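Local coordinates for protein putative nucleoside-diphosphate-sugar epimerase (Staphylococcus aureus subsp. aureus, PDB 3E48) that is of unknown function but has a Rossmann-type nucleotide-binding fold, and probably binds NAD(P)H and may act as a nucleoside-diphosphate-sugar epimerase, at residues D52-E57 with I72-H77; I101-Y106 with P119-A124; H111-H116 with Y247-R252; D166-Y171 with L254-S259. All coordinates share one frame; numbering follows the deposited sequence.

Overall arrangement
Contact 2 is the core contact of the four. It packs strand 100-106 against helix 118-131 with aromatic rings and no polar bond between the segments. Contact 1 lies at the surface beside it and joins two loops. P73 of contact 1 touches F103, Y120 and F121 of contact 2. Contacts 3 and 4 are partly buried, and their centres are about 11 Å apart. In both, segments of the NAD(P)H-binding region meet the chain around the end of helix 239-251. Contact 3 is proline packing with a water bridge. Contact 4 adds a direct backbone bond at the sheet. Contacts 2 and 3 both reach the second subunit.

Contact 1: residues D52-E57 with I72-H77; sequences DYFNQE and IPSIIH
Y53 and I72 meet through a short hydrogen bond. Y53 OH donates to I72 O at 2.6 Å. The C=O...donor angle is 143°, and the donor is tilted 24° from the carbonyl plane. The ring edge of Y53 follows the backbone of 72-77, with Y53 CE1 3.9 Å from S74 N. Next to it, the F54 ring reaches I76. F54 CE2 lies 3.7 Å from I76 CG1, and the two side chains pass alongside each other, running opposite ways. F54 CZ also touches S74 OG at 4.1 Å.

A type I turn from D52 to N55 sets up both aromatic residues. D52 OD2 takes the F54 N-H at 3.0 Å in an Asx turn, and the donor lies above the carboxylate plane. N55 then caps helix 56-63 through S58 N. On segment 72-77, S74 OG takes a weak bond of 3.4 Å from I76 N, but its stronger partner is E85 on helix 84-96. The Y53 ring stacks on F71, and Y53 OH also bonds to T6 OG1.

The two segments follow strands 47-50 and 68-71, at the C-terminal edge of the parallel part of the sheet. Loops at this edge form the nucleotide site in Rossmann folds, so a place near a cofactor pocket is likely. The Y53 hydroxyl bonds to I72 O and T6 OG1 and so ties the end of strand 3-6 to the residue after strand 68-71, its neighbour in the sheet, while F54 adds a small apolar patch near the surface.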
loop_
_atom_site.group_PDB
_atom_site.type_symbol
_atom_site.label_atom_id
_atom_site.label_comp_id
_atom_site.label_asym_id
_atom_site.label_seq_id
_atom_site.Cartn_x
_atom_site.Cartn_y
_atom_site.Cartn_z
ATOM N N ASP B 52 19.515 14.003 2.976
ATOM C CA ASP B 52 18.498 14.427 2.015
ATOM C C ASP B 52 17.786 13.140 1.609
ATOM O O ASP B 52 18.368 12.295 0.928
ATOM C CB ASP B 52 19.162 15.076 0.794
ATOM C CG ASP B 52 18.174 15.396 -0.326
ATOM O OD1 ASP B 52 18.629 15.878 -1.384
ATOM O OD2 ASP B 52 16.955 15.167 -0.161
ATOM N N TYR B 53 16.540 12.983 2.049
ATOM C CA TYR B 53 15.757 11.786 1.740
ATOM C C TYR B 53 15.706 11.416 0.267
ATOM O O TYR B 53 15.612 10.238 -0.077
ATOM C CB TYR B 53 14.308 11.954 2.193
ATOM C CG TYR B 53 14.039 11.769 3.665
ATOM C CD1 TYR B 53 12.731 11.762 4.135
ATOM C CD2 TYR B 53 15.074 11.608 4.587
ATOM C CE1 TYR B 53 12.445 11.597 5.478
ATOM C CE2 TYR B 53 14.797 11.444 5.949
ATOM C CZ TYR B 53 13.476 11.439 6.382
ATOM O OH TYR B 53 13.176 11.267 7.715
ATOM N N PHE B 54 15.758 12.419 -0.601
ATOM C CA PHE B 54 15.648 12.166 -2.027
ATOM C C PHE B 54 16.964 12.095 -2.773
ATOM O O PHE B 54 17.013 12.252 -3.991
ATOM C CB PHE B 54 14.707 13.202 -2.632
ATOM C CG PHE B 54 13.316 13.120 -2.076
ATOM C CD1 PHE B 54 12.415 12.185 -2.570
ATOM C CD2 PHE B 54 12.932 13.927 -1.010
ATOM C CE1 PHE B 54 11.149 12.050 -2.008
ATOM C CE2 PHE B 54 11.672 13.804 -0.439
ATOM C CZ PHE B 54 10.776 12.862 -0.939
ATOM N N ASN B 55 18.033 11.844 -2.029
ATOM C CA ASN B 55 19.350 11.689 -2.623
ATOM C C ASN B 55 19.858 10.378 -2.048
ATOM O O ASN B 55 20.247 10.309 -0.883
ATOM C CB ASN B 55 20.260 12.850 -2.231
ATOM C CG ASN B 55 21.620 12.757 -2.880
ATOM O OD1 ASN B 55 22.396 11.850 -2.587
ATOM N ND2 ASN B 55 21.912 13.688 -3.781
ATOM N N GLN B 56 19.824 9.333 -2.868
ATOM C CA GLN B 56 20.232 8.009 -2.424
ATOM C C GLN B 56 21.578 7.956 -1.725
ATOM O O GLN B 56 21.690 7.389 -0.640
ATOM C CB GLN B 56 20.224 7.022 -3.591
ATOM C CG GLN B 56 20.145 5.575 -3.122
ATOM C CD GLN B 56 19.683 4.626 -4.210
ATOM O OE1 GLN B 56 20.460 4.231 -5.075
ATOM N NE2 GLN B 56 18.401 4.266 -4.175
ATOM N N GLU B 57 22.598 8.549 -2.331
ATOM C CA GLU B 57 23.919 8.526 -1.727
ATOM C C GLU B 57 23.991 9.273 -0.402
ATOM O O GLU B 57 24.813 8.948 0.459
ATOM C CB GLU B 57 24.957 9.054 -2.717
ATOM C CG GLU B 57 25.169 8.087 -3.869
ATOM C CD GLU B 57 25.548 6.695 -3.382
ATOM O OE1 GLU B 57 25.061 5.697 -3.964
ATOM O OE2 GLU B 57 26.338 6.597 -2.414
ATOM N N ILE B 72 11.249 8.729 9.984
ATOM C CA ILE B 72 10.047 9.549 10.035
ATOM C C ILE B 72 9.811 10.051 8.615
ATOM O O ILE B 72 10.613 10.816 8.079
ATOM C CB ILE B 72 10.229 10.758 10.972
ATOM C CG1 ILE B 72 10.491 10.258 12.394
ATOM C CG2 ILE B 72 8.989 11.653 10.928
ATOM C CD1 ILE B 72 10.752 11.363 13.394
ATOM N N PRO B 73 8.714 9.611 7.979
ATOM C CA PRO B 73 8.409 10.045 6.611
ATOM C C PRO B 73 8.284 11.563 6.484
ATOM O O PRO B 73 7.959 12.249 7.453
ATOM C CB PRO B 73 7.084 9.346 6.313
ATOM C CG PRO B 73 7.188 8.079 7.096
ATOM C CD PRO B 73 7.779 8.562 8.418
ATOM N N SER B 74 8.543 12.077 5.284
ATOM C CA SER B 74 8.434 13.510 5.019
ATOM C C SER B 74 6.967 13.836 4.749
ATOM O O SER B 74 6.112 12.953 4.822
ATOM C CB SER B 74 9.263 13.894 3.791
ATOM O OG SER B 74 8.689 13.371 2.598
ATOM N N ILE B 75 6.676 15.098 4.436
ATOM C CA ILE B 75 5.304 15.504 4.141
ATOM C C ILE B 75 5.092 15.732 2.649
ATOM O O ILE B 75 4.070 16.273 2.241
ATOM C CB ILE B 75 4.900 16.797 4.904
ATOM C CG1 ILE B 75 6.022 17.832 4.839
ATOM C CG2 ILE B 75 4.558 16.462 6.346
ATOM C CD1 ILE B 75 6.171 18.513 3.498
ATOM N N ILE B 76 6.060 15.316 1.839
ATOM C CA ILE B 76 5.969 15.475 0.390
ATOM C C ILE B 76 4.731 14.770 -0.160
ATOM O O ILE B 76 4.377 13.681 0.294
ATOM C CB ILE B 76 7.217 14.890 -0.312
ATOM C CG1 ILE B 76 8.473 15.671 0.104
ATOM C CG2 ILE B 76 7.031 14.911 -1.824
ATOM C CD1 ILE B 76 8.434 17.148 -0.236
ATOM N N HIS B 77 4.074 15.391 -1.136
ATOM C CA HIS B 77 2.886 14.804 -1.754
ATOM C C HIS B 77 2.903 15.083 -3.256
ATOM O O HIS B 77 3.582 16.003 -3.711
ATOM C CB HIS B 77 1.612 15.391 -1.132
ATOM C CG HIS B 77 1.489 16.875 -1.289
ATOM N ND1 HIS B 77 2.309 17.765 -0.628
ATOM C CD2 HIS B 77 0.656 17.626 -2.048
ATOM C CE1 HIS B 77 1.986 18.998 -0.972
ATOM N NE2 HIS B 77 0.986 18.942 -1.833
#

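Contact 2: residues I101-Y106 with P119-A124; sequences IIFIGY and PYFGYA
F103 points its ring tip into helix 118-131. F103 CZ lies 3.6 Å from A124 CB and equally 3.6 Å from Y120 OH. The F103 and Y120 side chains cross obliquely. The F103 side chain leaves the strand towards the helix, with CG anti to the backbone N (chi1 -170°). The edge of the F103 ring also meets F121, with F103 CE2 4.4 Å from F121 CD1. Beyond the two segments, F103 touches P73, L89 and Y137.

Strand 100-106, helix 118-131 and strand 134-143 form one beta-alpha-beta unit of the Rossmann-type sheet. The axes of the two short segments approach to 8.7 Å, and their directions differ by 144°.

At G105 the backbone itself touches a helix side chain: G105 CA is 3.7 Å from F121 CE1. Y106 comes next and covers one face of the F121 ring. Y106 N stands 3.3 Å above the plane of the F121 ring, offset towards the rim. Y106 CB makes a CH-pi contact over the same ring, 3.8 Å from its centroid. On the opposite face, Y120 CD2 lies over the centre of the F121 ring. On the helix, P119 and Y123 pack against the second subunit, on its Y123 and F80 respectively.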
loop_
_atom_site.group_PDB
_atom_site.type_symbol
_atom_site.label_atom_id
_atom_site.label_comp_id
_atom_site.label_asym_id
_atom_site.label_seq_id
_atom_site.Cartn_x
_atom_site.Cartn_y
_atom_site.Cartn_z
ATOM N N ILE B 101 15.126 -1.461 11.090
ATOM C CA ILE B 101 14.465 -0.212 10.746
ATOM C C ILE B 101 13.154 -0.093 11.515
ATOM O O ILE B 101 12.344 -1.016 11.513
ATOM C CB ILE B 101 14.128 -0.132 9.233
ATOM C CG1 ILE B 101 15.415 -0.028 8.406
ATOM C CG2 ILE B 101 13.218 1.070 8.969
ATOM C CD1 ILE B 101 15.197 -0.183 6.903
ATOM N N ILE B 102 12.967 1.030 12.198
ATOM C CA ILE B 102 11.724 1.285 12.909
ATOM C C ILE B 102 11.070 2.349 12.035
ATOM O O ILE B 102 11.576 3.465 11.927
ATOM C CB ILE B 102 11.974 1.830 14.334
ATOM C CG1 ILE B 102 12.725 0.777 15.160
ATOM C CG2 ILE B 102 10.641 2.186 14.999
ATOM C CD1 ILE B 102 13.119 1.225 16.568
ATOM N N PHE B 103 9.966 1.990 11.386
ATOM C CA PHE B 103 9.278 2.906 10.478
ATOM C C PHE B 103 8.034 3.503 11.118
ATOM O O PHE B 103 7.170 2.776 11.597
ATOM C CB PHE B 103 8.891 2.163 9.194
ATOM C CG PHE B 103 8.384 3.055 8.096
ATOM C CD1 PHE B 103 9.230 3.473 7.075
ATOM C CD2 PHE B 103 7.062 3.477 8.082
ATOM C CE1 PHE B 103 8.764 4.302 6.046
ATOM C CE2 PHE B 103 6.582 4.308 7.056
ATOM C CZ PHE B 103 7.438 4.718 6.040
ATOM N N ILE B 104 7.953 4.830 11.130
ATOM C CA ILE B 104 6.808 5.522 11.720
ATOM C C ILE B 104 5.774 5.862 10.644
ATOM O O ILE B 104 5.901 6.873 9.956
ATOM C CB ILE B 104 7.241 6.833 12.404
ATOM C CG1 ILE B 104 8.369 6.553 13.406
ATOM C CG2 ILE B 104 6.039 7.475 13.093
ATOM C CD1 ILE B 104 8.002 5.589 14.508
ATOM N N GLY B 105 4.749 5.024 10.518
ATOM C CA GLY B 105 3.724 5.251 9.516
ATOM C C GLY B 105 2.410 5.765 10.069
ATOM O O GLY B 105 2.166 5.705 11.272
ATOM N N TYR B 106 1.560 6.267 9.178
ATOM C CA TYR B 106 0.252 6.809 9.551
ATOM C C TYR B 106 -0.815 5.719 9.432
ATOM O O TYR B 106 -0.744 4.882 8.535
ATOM C CB TYR B 106 -0.074 7.988 8.634
ATOM C CG TYR B 106 -1.268 8.812 9.055
ATOM C CD1 TYR B 106 -1.419 9.231 10.379
ATOM C CD2 TYR B 106 -2.223 9.212 8.121
ATOM C CE1 TYR B 106 -2.491 10.030 10.764
ATOM C CE2 TYR B 106 -3.297 10.015 8.495
ATOM C CZ TYR B 106 -3.423 10.420 9.819
ATOM O OH TYR B 106 -4.480 11.214 10.193
ATOM N N PRO B 119 -1.518 5.360 -0.548
ATOM C CA PRO B 119 -0.666 4.545 -1.423
ATOM C C PRO B 119 0.775 4.483 -0.907
ATOM O O PRO B 119 1.414 3.428 -0.939
ATOM C CB PRO B 119 -0.764 5.259 -2.771
ATOM C CG PRO B 119 -2.129 5.873 -2.732
ATOM C CD PRO B 119 -2.184 6.426 -1.321
ATOM N N TYR B 120 1.282 5.620 -0.435
ATOM C CA TYR B 120 2.645 5.675 0.086
ATOM C C TYR B 120 2.832 4.744 1.273
ATOM O O TYR B 120 3.796 3.983 1.321
ATOM C CB TYR B 120 3.012 7.098 0.517
ATOM C CG TYR B 120 4.303 7.172 1.314
ATOM C CD1 TYR B 120 5.546 7.123 0.678
ATOM C CD2 TYR B 120 4.282 7.258 2.710
ATOM C CE1 TYR B 120 6.735 7.163 1.407
ATOM C CE2 TYR B 120 5.468 7.296 3.449
ATOM C CZ TYR B 120 6.687 7.249 2.790
ATOM O OH TYR B 120 7.868 7.299 3.508
ATOM N N PHE B 121 1.913 4.797 2.229
ATOM C CA PHE B 121 2.041 3.958 3.414
ATOM C C PHE B 121 1.837 2.484 3.116
ATOM O O PHE B 121 2.496 1.630 3.710
ATOM C CB PHE B 121 1.095 4.457 4.505
ATOM C CG PHE B 121 1.515 5.776 5.082
ATOM C CD1 PHE B 121 2.678 5.867 5.845
ATOM C CD2 PHE B 121 0.794 6.931 4.813
ATOM C CE1 PHE B 121 3.124 7.097 6.333
ATOM C CE2 PHE B 121 1.227 8.171 5.294
ATOM C CZ PHE B 121 2.396 8.252 6.056
ATOM N N GLY B 122 0.934 2.173 2.193
ATOM C CA GLY B 122 0.739 0.782 1.837
ATOM C C GLY B 122 2.007 0.273 1.172
ATOM O O GLY B 122 2.463 -0.836 1.440
ATOM N N TYR B 123 2.579 1.095 0.296
ATOM C CA TYR B 123 3.795 0.739 -0.417
ATOM C C TYR B 123 4.982 0.558 0.522
ATOM O O TYR B 123 5.746 -0.399 0.387
ATOM C CB TYR B 123 4.100 1.820 -1.452
ATOM C CG TYR B 123 5.255 1.529 -2.382
ATOM C CD1 TYR B 123 6.576 1.768 -1.992
ATOM C CD2 TYR B 123 5.020 1.073 -3.681
ATOM C CE1 TYR B 123 7.637 1.571 -2.881
ATOM C CE2 TYR B 123 6.068 0.871 -4.572
ATOM C CZ TYR B 123 7.370 1.124 -4.170
ATOM O OH TYR B 123 8.391 0.953 -5.076
ATOM N N ALA B 124 5.129 1.480 1.471
ATOM C CA ALA B 124 6.226 1.442 2.436
ATOM C C ALA B 124 6.245 0.148 3.251
ATOM O O ALA B 124 7.282 -0.516 3.364
ATOM C CB ALA B 124 6.133 2.647 3.370
#

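Contact 3: residues H111-H116 with Y247-R252; sequences HNNPFH and YHAGAR
The Asx turn at N113 presents P114 to A249, near the C-terminal end of helix 239-251. The turn belongs to the loop that follows strand 100-106. F115 N donates to N113 OD1 at 2.8 Å, in the plane of the side-chain carbonyl and with an N-H...acceptor angle of 157°. The same N113 OD1 touches A249 CB at 3.4 Å. The proline ring lies on the helix: P114 CG is 3.7 Å from A249 CA and 4.0 Å from H248 CD2.

R252 covers the proline from another side. Its chain is extended from CG to NE, and P114 CG stands 3.8 Å above the guanidinium plane, offset towards the rim. R252 NH2 makes a weak bond to H248 NE2. R252 NH1 reaches the loop through water 1, which is 2.8 Å from NH1 and donates to N112 O at 2.8 Å.

Around the contact, H116 N bonds to S245 OG on the same helix. P114 also packs on S129 of the second subunit. The join is thus mainly apolar, with a charged group lying flat over a proline and linked to the loop carbonyl by water. The weak bond into H248 NE2 would suit a neutral imidazole.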
loop_
_atom_site.group_PDB
_atom_site.type_symbol
_atom_site.label_atom_id
_atom_site.label_comp_id
_atom_site.label_asym_id
_atom_site.label_seq_id
_atom_site.Cartn_x
_atom_site.Cartn_y
_atom_site.Cartn_z
ATOM N N HIS B 111 -6.390 -0.811 2.345
ATOM C CA HIS B 111 -6.475 -0.951 0.893
ATOM C C HIS B 111 -7.539 -0.057 0.264
ATOM O O HIS B 111 -7.432 0.308 -0.911
ATOM C CB HIS B 111 -6.757 -2.408 0.511
ATOM C CG HIS B 111 -8.119 -2.885 0.908
ATOM N ND1 HIS B 111 -8.401 -3.382 2.161
ATOM C CD2 HIS B 111 -9.283 -2.927 0.216
ATOM C CE1 HIS B 111 -9.678 -3.712 2.226
ATOM N NE2 HIS B 111 -10.237 -3.446 1.060
ATOM N N ASN B 112 -8.562 0.287 1.041
ATOM C CA ASN B 112 -9.646 1.133 0.546
ATOM C C ASN B 112 -9.714 2.494 1.239
ATOM O O ASN B 112 -10.773 3.120 1.295
ATOM C CB ASN B 112 -10.990 0.404 0.688
ATOM C CG ASN B 112 -11.365 0.132 2.136
ATOM O OD1 ASN B 112 -10.507 0.070 3.015
ATOM N ND2 ASN B 112 -12.658 -0.052 2.386
ATOM N N ASN B 113 -8.586 2.960 1.765
ATOM C CA ASN B 113 -8.575 4.256 2.431
ATOM C C ASN B 113 -8.355 5.342 1.377
ATOM O O ASN B 113 -7.351 5.332 0.666
ATOM C CB ASN B 113 -7.473 4.305 3.493
ATOM C CG ASN B 113 -7.607 5.503 4.405
ATOM O OD1 ASN B 113 -7.584 6.637 3.948
ATOM N ND2 ASN B 113 -7.757 5.256 5.705
ATOM N N PRO B 114 -9.296 6.298 1.273
ATOM C CA PRO B 114 -9.259 7.407 0.317
ATOM C C PRO B 114 -8.232 8.503 0.589
ATOM O O PRO B 114 -8.038 9.392 -0.248
ATOM C CB PRO B 114 -10.687 7.934 0.357
ATOM C CG PRO B 114 -11.049 7.749 1.784
ATOM C CD PRO B 114 -10.527 6.357 2.082
ATOM N N PHE B 115 -7.587 8.453 1.752
ATOM C CA PHE B 115 -6.572 9.446 2.091
ATOM C C PHE B 115 -5.512 9.434 0.990
ATOM O O PHE B 115 -4.979 8.378 0.643
ATOM C CB PHE B 115 -5.930 9.116 3.448
ATOM C CG PHE B 115 -4.850 10.082 3.855
ATOM C CD1 PHE B 115 -5.052 11.453 3.737
ATOM C CD2 PHE B 115 -3.633 9.624 4.351
ATOM C CE1 PHE B 115 -4.058 12.360 4.107
ATOM C CE2 PHE B 115 -2.628 10.522 4.725
ATOM C CZ PHE B 115 -2.842 11.892 4.602
ATOM N N HIS B 116 -5.202 10.613 0.456
ATOM C CA HIS B 116 -4.236 10.750 -0.629
ATOM C C HIS B 116 -2.878 10.111 -0.404
ATOM O O HIS B 116 -2.206 9.743 -1.365
ATOM C CB HIS B 116 -4.040 12.226 -0.966
ATOM C CG HIS B 116 -5.125 12.800 -1.824
ATOM N ND1 HIS B 116 -6.406 12.297 -1.843
ATOM C CD2 HIS B 116 -5.121 13.861 -2.667
ATOM C CE1 HIS B 116 -7.149 13.023 -2.664
ATOM N NE2 HIS B 116 -6.393 13.977 -3.173
ATOM N N TYR B 247 -10.252 13.552 6.185
ATOM C CA TYR B 247 -11.497 13.535 6.940
ATOM C C TYR B 247 -12.548 12.681 6.238
ATOM O O TYR B 247 -13.436 12.125 6.881
ATOM C CB TYR B 247 -11.981 14.967 7.172
ATOM C CG TYR B 247 -11.031 15.682 8.108
ATOM C CD1 TYR B 247 -10.958 15.324 9.454
ATOM C CD2 TYR B 247 -10.115 16.619 7.629
ATOM C CE1 TYR B 247 -9.992 15.868 10.298
ATOM C CE2 TYR B 247 -9.140 17.169 8.464
ATOM C CZ TYR B 247 -9.084 16.785 9.798
ATOM O OH TYR B 247 -8.108 17.291 10.618
ATOM N N HIS B 248 -12.435 12.562 4.919
ATOM C CA HIS B 248 -13.369 11.737 4.167
ATOM C C HIS B 248 -13.162 10.284 4.601
ATOM O O HIS B 248 -14.115 9.512 4.724
ATOM C CB HIS B 248 -13.125 11.898 2.666
ATOM C CG HIS B 248 -14.097 11.142 1.812
ATOM N ND1 HIS B 248 -15.461 11.229 1.983
ATOM C CD2 HIS B 248 -13.899 10.296 0.773
ATOM C CE1 HIS B 248 -16.064 10.469 1.085
ATOM N NE2 HIS B 248 -15.140 9.893 0.340
ATOM N N ALA B 249 -11.909 9.913 4.847
ATOM C CA ALA B 249 -11.615 8.558 5.300
ATOM C C ALA B 249 -12.284 8.378 6.663
ATOM O O ALA B 249 -12.736 7.287 7.008
ATOM C CB ALA B 249 -10.104 8.350 5.411
ATOM N N GLY B 250 -12.342 9.458 7.438
ATOM C CA GLY B 250 -12.975 9.393 8.742
ATOM C C GLY B 250 -14.477 9.200 8.604
ATOM O O GLY B 250 -15.108 8.519 9.417
ATOM N N ALA B 251 -15.051 9.804 7.568
ATOM C CA ALA B 251 -16.483 9.695 7.315
ATOM C C ALA B 251 -16.852 8.247 7.023
ATOM O O ALA B 251 -17.976 7.815 7.282
ATOM C CB ALA B 251 -16.877 10.582 6.134
ATOM N N ARG B 252 -15.895 7.500 6.486
ATOM C CA ARG B 252 -16.115 6.099 6.150
ATOM C C ARG B 252 -15.817 5.161 7.316
ATOM O O ARG B 252 -15.890 3.942 7.171
ATOM C CB ARG B 252 -15.255 5.717 4.951
ATOM C CG ARG B 252 -15.571 6.517 3.707
ATOM C CD ARG B 252 -14.799 5.985 2.522
ATOM N NE ARG B 252 -15.071 6.749 1.309
ATOM C CZ ARG B 252 -14.519 6.489 0.128
ATOM N NH1 ARG B 252 -13.665 5.483 0.003
ATOM N NH2 ARG B 252 -14.820 7.237 -0.925
HETATM O O HOH W 1 -13.577 3.132 1.451
#

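Contact 4: residues D166-Y171 with L254-S259; sequences DGRINY and LLDQES
N170 N donates to L255 O at 2.9 Å, with an N-H...acceptor angle of 156° and the donor tilted 35° from the carbonyl plane. L255 O takes a second, weak bond from Q257 N at 3.1 Å, which closes an inverse gamma turn centred on D256.

I169 and L255 run together in one direction, with I169 CG1 4.0 Å from L255 CD1. M142 and Y107 pack against both. R168 and D256 are also laid alongside each other. Their salt bridge is long, 3.9 Å from R168 NE to D256 OD2, which lies at the guanidinium edge. The stronger partners are E206 for R168 NH1 and S201 for D256 OD1.

Strand 168-172 runs parallel to 134-143 and antiparallel to 194-203 in the main sheet. The loop between helices 239-251 and 261-266 packs against it here.

N170 points at this loop. Its CG is anti to the backbone N (chi1 -169°) and lies 3.3 Å from Q257 O. Its amide is held by G199 N at OD1 and by S201 OG at ND2. Water 2 accepts from N170 ND2 at 3.2 Å and donates to E258 OE1 at 2.7 Å. The Q257 amide turns back to its own loop, with NE2 giving a bond of 2.9 Å to L254 O and another to Y107 O, while its OE1 takes one from R139.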
loop_
_atom_site.group_PDB
_atom_site.type_symbol
_atom_site.label_atom_id
_atom_site.label_comp_id
_atom_site.label_asym_id
_atom_site.label_seq_id
_atom_site.Cartn_x
_atom_site.Cartn_y
_atom_site.Cartn_z
ATOM N N ASP B 166 -20.519 11.319 10.266
ATOM C CA ASP B 166 -20.782 10.889 11.632
ATOM C C ASP B 166 -19.698 9.914 12.092
ATOM O O ASP B 166 -19.885 9.156 13.046
ATOM C CB ASP B 166 -22.162 10.225 11.713
ATOM C CG ASP B 166 -23.272 11.127 11.195
ATOM O OD1 ASP B 166 -23.360 12.288 11.650
ATOM O OD2 ASP B 166 -24.061 10.676 10.336
ATOM N N GLY B 167 -18.559 9.950 11.409
ATOM C CA GLY B 167 -17.463 9.060 11.748
ATOM C C GLY B 167 -16.712 9.431 13.013
ATOM O O GLY B 167 -16.762 10.572 13.480
ATOM N N ARG B 168 -16.024 8.446 13.579
ATOM C CA ARG B 168 -15.231 8.642 14.784
ATOM C C ARG B 168 -13.765 8.568 14.367
ATOM O O ARG B 168 -13.363 7.642 13.659
ATOM C CB ARG B 168 -15.547 7.550 15.808
ATOM C CG ARG B 168 -16.998 7.545 16.276
ATOM C CD ARG B 168 -17.295 6.320 17.126
ATOM N NE ARG B 168 -16.504 6.300 18.351
ATOM C CZ ARG B 168 -16.646 7.169 19.347
ATOM N NH1 ARG B 168 -17.555 8.132 19.267
ATOM N NH2 ARG B 168 -15.878 7.074 20.424
ATOM N N ILE B 169 -12.977 9.547 14.795
ATOM C CA ILE B 169 -11.560 9.591 14.450
ATOM C C ILE B 169 -10.696 9.434 15.688
ATOM O O ILE B 169 -10.911 10.112 16.697
ATOM C CB ILE B 169 -11.186 10.931 13.763
ATOM C CG1 ILE B 169 -11.870 11.039 12.396
ATOM C CG2 ILE B 169 -9.677 11.026 13.572
ATOM C CD1 ILE B 169 -11.794 12.405 11.766
ATOM N N ASN B 170 -9.715 8.544 15.621
ATOM C CA ASN B 170 -8.851 8.358 16.772
ATOM C C ASN B 170 -7.710 9.366 16.733
ATOM O O ASN B 170 -7.039 9.542 15.712
ATOM C CB ASN B 170 -8.316 6.931 16.834
ATOM C CG ASN B 170 -7.639 6.635 18.154
ATOM O OD1 ASN B 170 -6.469 6.948 18.340
ATOM N ND2 ASN B 170 -8.383 6.048 19.085
ATOM N N TYR B 171 -7.522 10.033 17.870
ATOM C CA TYR B 171 -6.513 11.074 18.053
ATOM C C TYR B 171 -5.512 10.720 19.139
ATOM O O TYR B 171 -5.840 10.008 20.084
ATOM C CB TYR B 171 -7.177 12.378 18.484
ATOM C CG TYR B 171 -7.865 13.157 17.399
ATOM C CD1 TYR B 171 -7.173 14.129 16.676
ATOM C CD2 TYR B 171 -9.220 12.968 17.129
ATOM C CE1 TYR B 171 -7.812 14.901 15.718
ATOM C CE2 TYR B 171 -9.872 13.734 16.167
ATOM C CZ TYR B 171 -9.160 14.702 15.467
ATOM O OH TYR B 171 -9.794 15.472 14.520
ATOM N N LEU B 254 -12.950 4.661 8.738
ATOM C CA LEU B 254 -11.633 4.042 8.622
ATOM C C LEU B 254 -10.583 4.601 9.582
ATOM O O LEU B 254 -9.456 4.104 9.626
ATOM C CB LEU B 254 -11.119 4.175 7.183
ATOM C CG LEU B 254 -11.960 3.496 6.096
ATOM C CD1 LEU B 254 -11.486 3.933 4.722
ATOM C CD2 LEU B 254 -11.865 1.984 6.258
ATOM N N LEU B 255 -10.945 5.630 10.342
ATOM C CA LEU B 255 -10.010 6.236 11.287
ATOM C C LEU B 255 -10.336 5.931 12.748
ATOM O O LEU B 255 -9.694 6.461 13.658
ATOM C CB LEU B 255 -9.950 7.755 11.072
ATOM C CG LEU B 255 -9.590 8.212 9.651
ATOM C CD1 LEU B 255 -9.377 9.721 9.617
ATOM C CD2 LEU B 255 -8.328 7.492 9.193
ATOM N N ASP B 256 -11.332 5.078 12.978
ATOM C CA ASP B 256 -11.700 4.701 14.339
ATOM C C ASP B 256 -10.943 3.414 14.640
ATOM O O ASP B 256 -11.517 2.326 14.690
ATOM C CB ASP B 256 -13.217 4.490 14.452
ATOM C CG ASP B 256 -13.662 4.118 15.862
ATOM O OD1 ASP B 256 -12.882 4.304 16.822
ATOM O OD2 ASP B 256 -14.807 3.644 16.015
ATOM N N GLN B 257 -9.633 3.561 14.820
ATOM C CA GLN B 257 -8.751 2.434 15.090
ATOM C C GLN B 257 -8.121 2.548 16.463
ATOM O O GLN B 257 -7.563 3.590 16.817
ATOM C CB GLN B 257 -7.629 2.392 14.059
ATOM C CG GLN B 257 -8.093 2.332 12.619
ATOM C CD GLN B 257 -6.912 2.343 11.680
ATOM O OE1 GLN B 257 -5.988 1.541 11.828
ATOM N NE2 GLN B 257 -6.934 3.242 10.703
ATOM N N GLU B 258 -8.196 1.469 17.231
ATOM C CA GLU B 258 -7.619 1.461 18.567
ATOM C C GLU B 258 -6.827 0.191 18.838
ATOM O O GLU B 258 -7.031 -0.837 18.195
ATOM C CB GLU B 258 -8.721 1.589 19.617
ATOM C CG GLU B 258 -9.614 2.796 19.437
ATOM C CD GLU B 258 -10.494 3.038 20.641
ATOM O OE1 GLU B 258 -9.971 3.500 21.675
ATOM O OE2 GLU B 258 -11.705 2.759 20.553
ATOM N N SER B 259 -5.925 0.281 19.806
ATOM C CA SER B 259 -5.099 -0.839 20.217
ATOM C C SER B 259 -4.663 -0.584 21.647
ATOM O O SER B 259 -4.766 0.539 22.138
ATOM C CB SER B 259 -3.864 -0.951 19.329
ATOM O OG SER B 259 -2.960 -1.899 19.853
HETATM O O HOH W 2 -7.353 4.306 21.552
#